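Local structure of GNA33 (Neisseria gonorrhoeae FA 1090, 2G5D) at residues P51-Q56 / F98-F103; A59-S64 / N367-A372; D145-V150 / Y312-E317; K199-G204 / L208-R213. The protein probably cleaves the beta-1,4 linkage between N-acetylmuramic acid and N-acetylglucosamine in peptidoglycan, leaving a 1,6-anhydro bond on the muramic acid residue. All blocks are in the same frame, centred on the assembly; numbering follows the deposited sequence.

Interaction 1. Residues P51-Q56 / F98-F103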
# COMPACT_ATOMS: atom_id res chain seq x y z
N PRO A 51 25.75 1.39 1.78
CA PRO A 51 26.24 2.65 2.34
C PRO A 51 25.56 2.94 3.68
O PRO A 51 24.36 2.77 3.80
CB PRO A 51 25.88 3.68 1.27
CG PRO A 51 24.75 3.09 0.48
CD PRO A 51 24.92 1.58 0.57
N HIS A 52 26.34 3.35 4.68
CA HIS A 52 25.83 3.62 6.03
C HIS A 52 25.22 2.42 6.75
O HIS A 52 24.51 2.59 7.74
CB HIS A 52 24.85 4.79 6.03
CG HIS A 52 25.46 6.08 5.58
ND1 HIS A 52 24.71 7.23 5.40
CD2 HIS A 52 26.74 6.41 5.26
CE1 HIS A 52 25.51 8.20 5.00
NE2 HIS A 52 26.74 7.73 4.89
N TRP A 53 25.54 1.23 6.28
CA TRP A 53 25.20 -0.01 6.96
C TRP A 53 25.53 0.05 8.46
O TRP A 53 24.68 -0.26 9.29
CB TRP A 53 25.98 -1.18 6.35
CG TRP A 53 25.71 -2.43 7.10
CD1 TRP A 53 26.49 -3.02 8.06
CD2 TRP A 53 24.54 -3.25 6.97
NE1 TRP A 53 25.87 -4.17 8.53
CE2 TRP A 53 24.68 -4.33 7.87
CE3 TRP A 53 23.40 -3.19 6.15
CZ2 TRP A 53 23.70 -5.33 7.99
CZ3 TRP A 53 22.43 -4.18 6.27
CH2 TRP A 53 22.59 -5.23 7.18
N ALA A 54 26.76 0.41 8.78
CA ALA A 54 27.25 0.50 10.18
C ALA A 54 26.37 1.34 11.09
O ALA A 54 26.12 0.95 12.25
CB ALA A 54 28.69 1.05 10.19
N ALA A 55 25.91 2.49 10.56
CA ALA A 55 25.15 3.49 11.32
C ALA A 55 23.60 3.34 11.33
O ALA A 55 22.89 4.20 11.86
CB ALA A 55 25.56 4.90 10.86
N GLN A 56 23.10 2.23 10.79
CA GLN A 56 21.66 1.95 10.84
C GLN A 56 21.06 1.85 12.24
O GLN A 56 21.68 1.33 13.16
CB GLN A 56 21.32 0.67 10.09
CG GLN A 56 21.48 0.73 8.57
CD GLN A 56 20.71 1.89 7.98
OE1 GLN A 56 19.48 1.89 8.01
NE2 GLN A 56 21.43 2.89 7.48
N PHE A 98 22.30 -9.98 14.07
CA PHE A 98 21.21 -10.79 13.51
C PHE A 98 21.09 -10.68 11.96
O PHE A 98 20.96 -11.70 11.28
CB PHE A 98 19.89 -10.38 14.17
CG PHE A 98 18.66 -10.98 13.54
CD1 PHE A 98 18.39 -12.35 13.64
CD2 PHE A 98 17.75 -10.16 12.86
CE1 PHE A 98 17.26 -12.89 13.05
CE2 PHE A 98 16.60 -10.70 12.28
CZ PHE A 98 16.36 -12.05 12.37
N PHE A 99 21.11 -9.45 11.43
CA PHE A 99 20.96 -9.25 9.99
C PHE A 99 22.24 -9.69 9.26
O PHE A 99 22.18 -10.14 8.14
CB PHE A 99 20.54 -7.79 9.62
CG PHE A 99 19.13 -7.43 10.04
CD1 PHE A 99 18.88 -6.47 11.03
CD2 PHE A 99 18.02 -8.09 9.46
CE1 PHE A 99 17.55 -6.14 11.43
CE2 PHE A 99 16.69 -7.77 9.86
CZ PHE A 99 16.46 -6.79 10.83
N GLU A 100 23.39 -9.52 9.90
CA GLU A 100 24.69 -9.97 9.34
C GLU A 100 24.90 -11.48 9.32
O GLU A 100 25.47 -12.03 8.36
CB GLU A 100 25.84 -9.31 10.08
CG GLU A 100 25.95 -7.83 9.74
CD GLU A 100 27.05 -7.15 10.51
OE1 GLU A 100 27.39 -6.02 10.12
OE2 GLU A 100 27.55 -7.72 11.49
N ARG A 101 24.43 -12.12 10.39
CA ARG A 101 24.68 -13.51 10.66
C ARG A 101 23.70 -14.44 9.96
O ARG A 101 24.06 -15.56 9.63
CB ARG A 101 24.67 -13.78 12.17
CG ARG A 101 26.03 -13.48 12.80
CD ARG A 101 25.97 -13.29 14.29
NE ARG A 101 27.26 -12.78 14.79
CZ ARG A 101 27.75 -13.02 15.99
NH1 ARG A 101 27.07 -13.78 16.87
NH2 ARG A 101 28.94 -12.51 16.34
N TYR A 102 22.49 -13.96 9.69
CA TYR A 102 21.40 -14.81 9.20
C TYR A 102 20.94 -14.54 7.76
O TYR A 102 20.27 -15.37 7.14
CB TYR A 102 20.21 -14.76 10.18
CG TYR A 102 20.42 -15.54 11.48
CD1 TYR A 102 21.01 -14.95 12.59
CD2 TYR A 102 20.02 -16.89 11.57
CE1 TYR A 102 21.20 -15.69 13.78
CE2 TYR A 102 20.21 -17.62 12.74
CZ TYR A 102 20.79 -17.02 13.85
OH TYR A 102 20.97 -17.75 15.01
N PHE A 103 21.33 -13.38 7.23
CA PHE A 103 20.92 -12.96 5.89
C PHE A 103 22.12 -12.67 5.00
O PHE A 103 23.23 -12.35 5.49
CB PHE A 103 20.00 -11.71 5.92
CG PHE A 103 18.72 -11.88 6.73
CD1 PHE A 103 18.76 -11.90 8.12
CD2 PHE A 103 17.48 -12.01 6.09
CE1 PHE A 103 17.61 -12.08 8.87
CE2 PHE A 103 16.31 -12.16 6.83
CZ PHE A 103 16.37 -12.18 8.23
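Trp53 reaches from a beta turn to the helix 92-102 and spends the one polar atom of its side chain on Glu100: the indole NE1 donates to Glu100 OE1 at 2.9 Å, with an N-H...O angle of 160°. The oxygen lies in the ring plane at the indole edge and is met on its anti side; the planes of indole and carboxylate are 16° apart. Tryptophan suits a buried place with a single acceptor at its border, because its large apolar ring carries just one N-H, and Glu100, with its chain extended beyond CG, is long enough to supply the acceptor from the helix surface.

The tight part is the buried indole. Its CH2 meets Phe99 CB at 4.1 Å, while CZ2 lies 3.8 Å from Glu100 CG. With CG anti to the backbone N (chi1 177°), Trp53 is directed at the helix. Glu100 is by contrast partly exposed and forms the looser side.

The type I turn Trp53-Gln56 leads into helix 58-72, whose Phe58 meets the Trp53 ring edge-to-face. His47 and Leu48, earlier in the same loop, also touch the indole, and Leu411 of strand 403-413 packs on it, so Trp53 lies where loop, helices and strand converge.

Interaction 2. Residues A59-S64 / N367-A372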
# COMPACT_ATOMS: atom_id res chain seq x y z
N ALA A 59 17.66 -1.53 15.51
CA ALA A 59 16.56 -1.85 16.45
C ALA A 59 15.22 -1.64 15.74
O ALA A 59 14.31 -2.48 15.83
CB ALA A 59 16.64 -0.96 17.72
N LYS A 60 15.13 -0.52 15.02
CA LYS A 60 13.92 -0.18 14.29
C LYS A 60 13.66 -1.16 13.14
O LYS A 60 12.52 -1.59 12.95
CB LYS A 60 13.92 1.30 13.86
CG LYS A 60 13.49 2.21 14.99
CD LYS A 60 13.51 3.70 14.63
CE LYS A 60 13.40 4.58 15.89
NZ LYS A 60 14.37 4.17 16.99
N SER A 61 14.71 -1.57 12.40
CA SER A 61 14.55 -2.57 11.33
C SER A 61 14.09 -3.89 11.91
O SER A 61 13.26 -4.58 11.31
CB SER A 61 15.86 -2.82 10.54
OG SER A 61 16.42 -1.60 10.10
N LEU A 62 14.63 -4.24 13.09
CA LEU A 62 14.20 -5.49 13.77
C LEU A 62 12.74 -5.44 14.21
O LEU A 62 12.02 -6.41 13.99
CB LEU A 62 15.13 -5.90 14.92
CG LEU A 62 14.80 -7.21 15.68
CD1 LEU A 62 14.83 -8.43 14.76
CD2 LEU A 62 15.72 -7.42 16.85
N GLN A 63 12.30 -4.33 14.80
CA GLN A 63 10.86 -4.12 15.07
C GLN A 63 10.02 -4.37 13.81
O GLN A 63 9.04 -5.10 13.83
CB GLN A 63 10.59 -2.70 15.58
CG GLN A 63 10.99 -2.49 17.03
CD GLN A 63 10.86 -1.05 17.43
OE1 GLN A 63 11.58 -0.18 16.92
NE2 GLN A 63 9.95 -0.77 18.32
N SER A 64 10.43 -3.75 12.70
CA SER A 64 9.68 -3.85 11.46
C SER A 64 9.65 -5.31 10.96
O SER A 64 8.58 -5.83 10.60
CB SER A 64 10.30 -2.89 10.44
OG SER A 64 9.53 -2.78 9.26
N ASN A 367 19.64 6.36 3.66
CA ASN A 367 20.04 4.93 3.58
C ASN A 367 19.43 4.15 4.74
O ASN A 367 19.68 4.45 5.92
CB ASN A 367 21.58 4.74 3.58
CG ASN A 367 22.31 5.57 2.52
OD1 ASN A 367 21.90 5.64 1.37
ND2 ASN A 367 23.40 6.19 2.91
N ARG A 368 18.60 3.16 4.41
CA ARG A 368 17.72 2.56 5.39
C ARG A 368 17.53 1.09 5.12
O ARG A 368 17.25 0.70 4.00
CB ARG A 368 16.34 3.25 5.32
CG ARG A 368 16.29 4.69 5.86
CD ARG A 368 15.80 4.70 7.30
NE ARG A 368 16.13 5.96 7.96
CZ ARG A 368 15.33 7.03 8.04
NH1 ARG A 368 14.10 7.03 7.50
NH2 ARG A 368 15.78 8.12 8.67
N LEU A 369 17.67 0.26 6.16
CA LEU A 369 17.17 -1.12 6.06
C LEU A 369 15.70 -1.15 6.40
O LEU A 369 15.32 -1.15 7.58
CB LEU A 369 17.94 -2.09 6.97
CG LEU A 369 17.53 -3.56 6.78
CD1 LEU A 369 17.81 -4.00 5.35
CD2 LEU A 369 18.30 -4.41 7.78
N ILE A 370 14.87 -1.19 5.35
CA ILE A 370 13.40 -1.33 5.48
C ILE A 370 12.95 -2.76 5.25
O ILE A 370 13.75 -3.59 4.92
CB ILE A 370 12.67 -0.35 4.54
CG1 ILE A 370 12.79 -0.77 3.07
CG2 ILE A 370 13.21 1.11 4.79
CD1 ILE A 370 11.75 -0.21 2.14
N MET A 371 11.67 -3.04 5.47
CA MET A 371 11.06 -4.32 5.15
C MET A 371 10.08 -4.17 4.00
O MET A 371 9.26 -3.26 3.99
CB MET A 371 10.39 -4.93 6.39
CG MET A 371 11.32 -5.00 7.63
SD MET A 371 12.69 -6.16 7.45
CE MET A 371 14.01 -5.05 7.95
N ALA A 372 10.22 -5.06 3.02
CA ALA A 372 9.39 -5.08 1.82
C ALA A 372 8.14 -5.90 2.11
O ALA A 372 8.11 -7.13 1.91
CB ALA A 372 10.17 -5.67 0.68
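Ser61 OG donates to Leu369 O at 2.8 Å, in the carbonyl plane and on a lone pair, which ties helix 58-72 to strand 365-375 of the 3D domain, a member of the double-psi beta-barrel clan. The short helix and strand segments run almost parallel, 2° apart, with axes 7.9 Å from each other. So close an approach calls for small residues on the helix, and serine fits: Ser61 and Ser64, one turn apart, both point at the strand.

The torsion of Ser61 (chi1 -51°) sets OG beside its own backbone N and brings it to the carbonyl, while its CB lies 4.0 Å from Leu369 CD2. Leucine adds apolar bulk here, and Phe58 and Phe99 also touch it.

Met371 spans from Ser64 to Ser61. Its chain bends at chi2 and chi3, which lets one flexible side chain follow the helix surface: CG packs on Ser64 and the methyl reaches back to Ser61. Ser64 OG finds its polar partner elsewhere, in Tyr338 O, so its meeting with Met371 is packing. All four touching residues are buried. The Met371 methyl, CE, comes to rest 3.5 Å from Ser61 O and 3.9 Å from Ser61 CB.

Interaction 3. Residues D145-V150 / Y312-E317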
# COMPACT_ATOMS: atom_id res chain seq x y z
N ASP A 145 -24.53 -3.79 2.31
CA ASP A 145 -25.37 -4.96 2.58
C ASP A 145 -25.64 -5.82 1.34
O ASP A 145 -25.97 -7.00 1.46
CB ASP A 145 -26.70 -4.50 3.16
CG ASP A 145 -26.55 -3.75 4.47
OD1 ASP A 145 -25.42 -3.69 5.01
OD2 ASP A 145 -27.58 -3.22 4.95
N ASP A 146 -25.52 -5.23 0.15
CA ASP A 146 -25.84 -5.93 -1.10
C ASP A 146 -24.63 -6.05 -2.02
O ASP A 146 -24.75 -6.35 -3.21
CB ASP A 146 -26.98 -5.20 -1.83
CG ASP A 146 -26.57 -3.80 -2.30
OD1 ASP A 146 -25.75 -3.14 -1.62
OD2 ASP A 146 -27.08 -3.36 -3.35
N PHE A 147 -23.45 -5.81 -1.47
CA PHE A 147 -22.21 -5.85 -2.23
C PHE A 147 -21.73 -7.30 -2.27
O PHE A 147 -21.41 -7.87 -1.23
CB PHE A 147 -21.19 -4.94 -1.55
CG PHE A 147 -19.86 -4.88 -2.24
CD1 PHE A 147 -19.61 -3.91 -3.21
CD2 PHE A 147 -18.83 -5.75 -1.89
CE1 PHE A 147 -18.37 -3.83 -3.83
CE2 PHE A 147 -17.59 -5.68 -2.52
CZ PHE A 147 -17.37 -4.71 -3.49
N ILE A 148 -21.71 -7.89 -3.46
CA ILE A 148 -21.36 -9.31 -3.63
C ILE A 148 -20.13 -9.48 -4.53
O ILE A 148 -20.15 -9.10 -5.71
CB ILE A 148 -22.59 -10.17 -4.12
CG1 ILE A 148 -23.51 -10.54 -2.95
CG2 ILE A 148 -22.15 -11.48 -4.80
CD1 ILE A 148 -24.69 -9.64 -2.78
N SER A 149 -19.07 -10.05 -3.96
CA SER A 149 -17.86 -10.35 -4.71
C SER A 149 -17.89 -11.77 -5.28
O SER A 149 -18.15 -12.73 -4.56
CB SER A 149 -16.62 -10.14 -3.84
OG SER A 149 -15.43 -10.38 -4.58
N VAL A 150 -17.62 -11.88 -6.58
CA VAL A 150 -17.52 -13.18 -7.25
C VAL A 150 -16.15 -13.34 -7.94
O VAL A 150 -15.74 -12.45 -8.70
CB VAL A 150 -18.66 -13.38 -8.31
CG1 VAL A 150 -18.64 -14.80 -8.87
CG2 VAL A 150 -20.03 -13.07 -7.70
N TYR A 312 -14.13 3.28 -6.02
CA TYR A 312 -14.59 3.60 -4.68
C TYR A 312 -14.16 2.50 -3.75
O TYR A 312 -14.33 1.31 -4.05
CB TYR A 312 -16.12 3.74 -4.64
CG TYR A 312 -16.64 4.58 -3.49
CD1 TYR A 312 -16.80 5.96 -3.63
CD2 TYR A 312 -16.99 3.99 -2.29
CE1 TYR A 312 -17.27 6.74 -2.60
CE2 TYR A 312 -17.47 4.75 -1.23
CZ TYR A 312 -17.61 6.13 -1.40
OH TYR A 312 -18.11 6.90 -0.36
N ILE A 313 -13.57 2.90 -2.63
CA ILE A 313 -13.01 1.94 -1.70
C ILE A 313 -13.93 1.84 -0.49
O ILE A 313 -14.45 2.85 -0.00
CB ILE A 313 -11.52 2.29 -1.33
CG1 ILE A 313 -10.59 1.90 -2.48
CG2 ILE A 313 -11.04 1.52 -0.11
CD1 ILE A 313 -10.47 2.94 -3.55
N PHE A 314 -14.18 0.62 -0.07
CA PHE A 314 -14.90 0.34 1.16
C PHE A 314 -13.91 -0.04 2.27
O PHE A 314 -12.86 -0.61 2.01
CB PHE A 314 -15.98 -0.72 0.94
CG PHE A 314 -16.96 -0.34 -0.14
CD1 PHE A 314 -16.88 -0.91 -1.41
CD2 PHE A 314 -17.92 0.65 0.10
CE1 PHE A 314 -17.77 -0.54 -2.40
CE2 PHE A 314 -18.82 1.03 -0.90
CZ PHE A 314 -18.74 0.44 -2.16
N PHE A 315 -14.25 0.34 3.49
CA PHE A 315 -13.33 0.25 4.61
C PHE A 315 -13.87 -0.65 5.72
O PHE A 315 -15.00 -1.12 5.67
CB PHE A 315 -13.03 1.66 5.15
CG PHE A 315 -12.28 2.55 4.19
CD1 PHE A 315 -12.97 3.47 3.40
CD2 PHE A 315 -10.89 2.48 4.09
CE1 PHE A 315 -12.28 4.31 2.52
CE2 PHE A 315 -10.19 3.32 3.21
CZ PHE A 315 -10.89 4.22 2.42
N ARG A 316 -13.02 -0.89 6.72
CA ARG A 316 -13.38 -1.64 7.91
C ARG A 316 -12.79 -0.98 9.16
O ARG A 316 -11.72 -0.37 9.09
CB ARG A 316 -12.94 -3.10 7.79
CG ARG A 316 -11.44 -3.30 7.54
CD ARG A 316 -11.07 -4.78 7.41
NE ARG A 316 -9.67 -5.03 7.79
CZ ARG A 316 -8.74 -5.57 7.01
NH1 ARG A 316 -9.03 -5.94 5.76
NH2 ARG A 316 -7.51 -5.74 7.46
N GLU A 317 -13.49 -1.10 10.28
CA GLU A 317 -13.07 -0.53 11.56
C GLU A 317 -11.95 -1.37 12.15
O GLU A 317 -12.12 -2.57 12.39
CB GLU A 317 -14.25 -0.50 12.56
CG GLU A 317 -15.65 -0.81 11.98
CD GLU A 317 -15.76 -2.22 11.36
OE1 GLU A 317 -16.38 -2.35 10.28
OE2 GLU A 317 -15.22 -3.19 11.95
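Phe314 and Phe147 meet through their rings alone, CE1 of Phe314 lying 3.6 Å from CE1 of Phe147. The strand that carries Phe314 is approached through Tyr312, a buried residue whose ring packs edge-to-face with His241, and opens with Ile313, which turns its branched side chain onto Tyr260 and Lys263 of the antiparallel neighbour, strand 255-263.

At Phe314 the chain presents its ring to the other segment. With CG beside the backbone N (chi1 -57°), the ring extends toward Phe147 and turns an edge to the face of that ring. The pair is an offset edge-to-face stack, centroids 5.2 Å apart and planes at 64°, with Phe314 CD1 lying over the face of Phe147. Phe147 is directed across by its own first torsion, which places CG anti to the backbone N (chi1 -179°).

Both segments belong to the MltA-specific insert domain, and the stack joins the margin of a five-stranded mixed sheet, where Phe147 immediately precedes the outermost strand 148-151, to the antiparallel pair 255-263 and 313-317, where Phe314 lies. Phenylalanine suits both positions, since each ring is buried and has no polar atom to satisfy. Tyr210 extends the aromatic cluster, stacking edge-to-face with Phe147 and touching Phe314, while Leu221 and Ile216 add aliphatic contacts to Phe314.

Phe315, next in sequence, packs on Ile258 and meets His241 edge-to-face, before the segment runs out to its exposed end.

Interaction 4. Residues K199-G204 / L208-R213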
# COMPACT_ATOMS: atom_id res chain seq x y z
N LYS A 199 -17.37 -7.31 -8.90
CA LYS A 199 -18.18 -6.81 -7.80
C LYS A 199 -19.54 -6.29 -8.30
O LYS A 199 -19.60 -5.48 -9.23
CB LYS A 199 -17.44 -5.70 -7.03
CG LYS A 199 -15.93 -5.91 -6.88
CD LYS A 199 -15.59 -6.98 -5.85
CE LYS A 199 -14.09 -7.24 -5.82
NZ LYS A 199 -13.67 -8.00 -4.61
N GLY A 200 -20.62 -6.77 -7.69
CA GLY A 200 -21.96 -6.38 -8.10
C GLY A 200 -23.05 -6.61 -7.07
O GLY A 200 -22.77 -6.84 -5.89
N ARG A 201 -24.30 -6.54 -7.54
CA ARG A 201 -25.48 -6.71 -6.69
C ARG A 201 -26.63 -7.31 -7.50
O ARG A 201 -26.75 -7.05 -8.70
CB ARG A 201 -25.91 -5.37 -6.09
CG ARG A 201 -26.09 -4.25 -7.11
CD ARG A 201 -26.74 -3.02 -6.52
NE ARG A 201 -27.33 -2.20 -7.58
CZ ARG A 201 -28.62 -2.21 -7.91
NH1 ARG A 201 -29.48 -2.98 -7.26
NH2 ARG A 201 -29.05 -1.45 -8.91
N PHE A 202 -27.48 -8.10 -6.84
CA PHE A 202 -28.67 -8.67 -7.46
C PHE A 202 -29.74 -7.59 -7.63
O PHE A 202 -29.97 -6.78 -6.73
CB PHE A 202 -29.24 -9.83 -6.63
CG PHE A 202 -28.24 -10.91 -6.31
CD1 PHE A 202 -27.87 -11.17 -4.99
CD2 PHE A 202 -27.68 -11.69 -7.32
CE1 PHE A 202 -26.95 -12.18 -4.68
CE2 PHE A 202 -26.76 -12.70 -7.03
CZ PHE A 202 -26.40 -12.94 -5.70
N GLU A 203 -30.39 -7.59 -8.79
CA GLU A 203 -31.46 -6.65 -9.11
C GLU A 203 -32.30 -7.24 -10.23
O GLU A 203 -31.83 -7.35 -11.37
CB GLU A 203 -30.89 -5.28 -9.51
CG GLU A 203 -31.92 -4.24 -9.99
CD GLU A 203 -32.68 -3.56 -8.85
OE1 GLU A 203 -32.08 -3.28 -7.79
OE2 GLU A 203 -33.88 -3.29 -9.04
N GLY A 204 -33.53 -7.62 -9.90
CA GLY A 204 -34.40 -8.35 -10.83
C GLY A 204 -33.93 -9.79 -10.89
O GLY A 204 -33.85 -10.46 -9.86
N LEU A 208 -25.59 -6.94 -11.72
CA LEU A 208 -25.12 -5.71 -12.36
C LEU A 208 -23.89 -5.17 -11.64
O LEU A 208 -23.77 -5.35 -10.42
CB LEU A 208 -26.22 -4.64 -12.31
CG LEU A 208 -27.68 -5.03 -12.52
CD1 LEU A 208 -28.58 -3.98 -11.89
CD2 LEU A 208 -27.98 -5.22 -14.00
N PRO A 209 -22.99 -4.48 -12.37
CA PRO A 209 -21.86 -3.78 -11.74
C PRO A 209 -22.32 -2.99 -10.52
O PRO A 209 -23.43 -2.44 -10.52
CB PRO A 209 -21.38 -2.83 -12.84
CG PRO A 209 -21.69 -3.56 -14.10
CD PRO A 209 -22.96 -4.33 -13.84
N TYR A 210 -21.50 -2.95 -9.47
CA TYR A 210 -21.84 -2.19 -8.28
C TYR A 210 -21.78 -0.69 -8.56
O TYR A 210 -21.24 -0.26 -9.59
CB TYR A 210 -20.99 -2.58 -7.05
CG TYR A 210 -21.74 -2.30 -5.77
CD1 TYR A 210 -21.45 -1.17 -4.98
CD2 TYR A 210 -22.81 -3.11 -5.38
CE1 TYR A 210 -22.19 -0.89 -3.83
CE2 TYR A 210 -23.54 -2.85 -4.24
CZ TYR A 210 -23.22 -1.74 -3.47
OH TYR A 210 -23.97 -1.48 -2.34
N HIS A 211 -22.36 0.10 -7.66
CA HIS A 211 -22.44 1.55 -7.78
C HIS A 211 -21.07 2.22 -7.93
O HIS A 211 -20.07 1.77 -7.38
CB HIS A 211 -23.17 2.13 -6.56
CG HIS A 211 -24.59 1.67 -6.43
ND1 HIS A 211 -25.59 2.08 -7.28
CD2 HIS A 211 -25.18 0.84 -5.53
CE1 HIS A 211 -26.74 1.53 -6.92
NE2 HIS A 211 -26.51 0.77 -5.86
N THR A 212 -21.05 3.30 -8.71
CA THR A 212 -19.84 4.08 -8.99
C THR A 212 -19.72 5.18 -7.95
O THR A 212 -20.70 5.47 -7.26
CB THR A 212 -19.91 4.74 -10.38
OG1 THR A 212 -21.12 5.52 -10.46
CG2 THR A 212 -19.90 3.72 -11.50
N ARG A 213 -18.53 5.78 -7.85
CA ARG A 213 -18.30 6.90 -6.91
C ARG A 213 -19.35 8.00 -7.04
O ARG A 213 -19.87 8.47 -6.04
CB ARG A 213 -16.91 7.51 -7.10
CG ARG A 213 -16.61 8.64 -6.13
CD ARG A 213 -15.19 9.14 -6.26
NE ARG A 213 -14.21 8.14 -5.84
CZ ARG A 213 -13.80 7.94 -4.58
NH1 ARG A 213 -14.26 8.67 -3.57
NH2 ARG A 213 -12.91 7.00 -4.35
O HOH W 1 -25.44 -1.24 -9.03
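Arg201 and Leu208 form the hydrogen-bonded pair of an antiparallel beta hairpin: Arg201 N donates to Leu208 O and Leu208 N to Arg201 O, each at 3.2 Å. Tyr210 N continues the pairing to Lys199 O at 3.2 Å. Between these bonds Gly200 faces Pro209; its CA sits 3.1 Å from Leu208 O, where a side chain would collide, so glycine fits.

The Arg201 guanidinium is held within its own plane at two edges. NH1 makes a salt bridge with Glu203 OE1 at 2.7 Å, and NE donates to a water at 2.6 Å, which in turn donates to Pro209 O. That water also lies over the face of the His211 ring. Arg201 NE lies 3.5 Å from His211 NE2, the two planes nearly parallel (3°) but meeting obliquely, and His211 NE2 has its own hydrogen bond to Lys224.

Outward from there, Leu208 CD1 covers one guanidinium face and packs 3.6 Å from Glu203 CB. The methylenes of Arg201 cross the Tyr210 ring at about a right angle, CG 3.9 Å from Tyr210 CD2, while the phenol OH bonds to Asp146. The water-held NE and the packed methylenes fix the position of the group, and the salt bridge to Glu203 probably favours its charged form in this partly exposed place.

How the interactions relate
Interactions 1 and 2 lie on one side of the chain's centre and 3 and 4 on the other, the second pair within the MltA-specific insert domain. Gln56 couples the first two, its amide bonding to the backbone of Asn367 and Leu369. The last two share Tyr210, which belongs to interaction 4 and to the aromatic cluster of interaction 3, and their strands 148-151 and 197-203 are neighbours in one sheet. Interactions 2 and 3 are fully buried, yet one combines a serine hydroxyl bond with methionine packing and the other is purely aromatic. Interaction 1 pairs a buried indole with a partly exposed carboxylate. Interaction 4, only partly buried, relies on backbone pairing, a salt bridge and water.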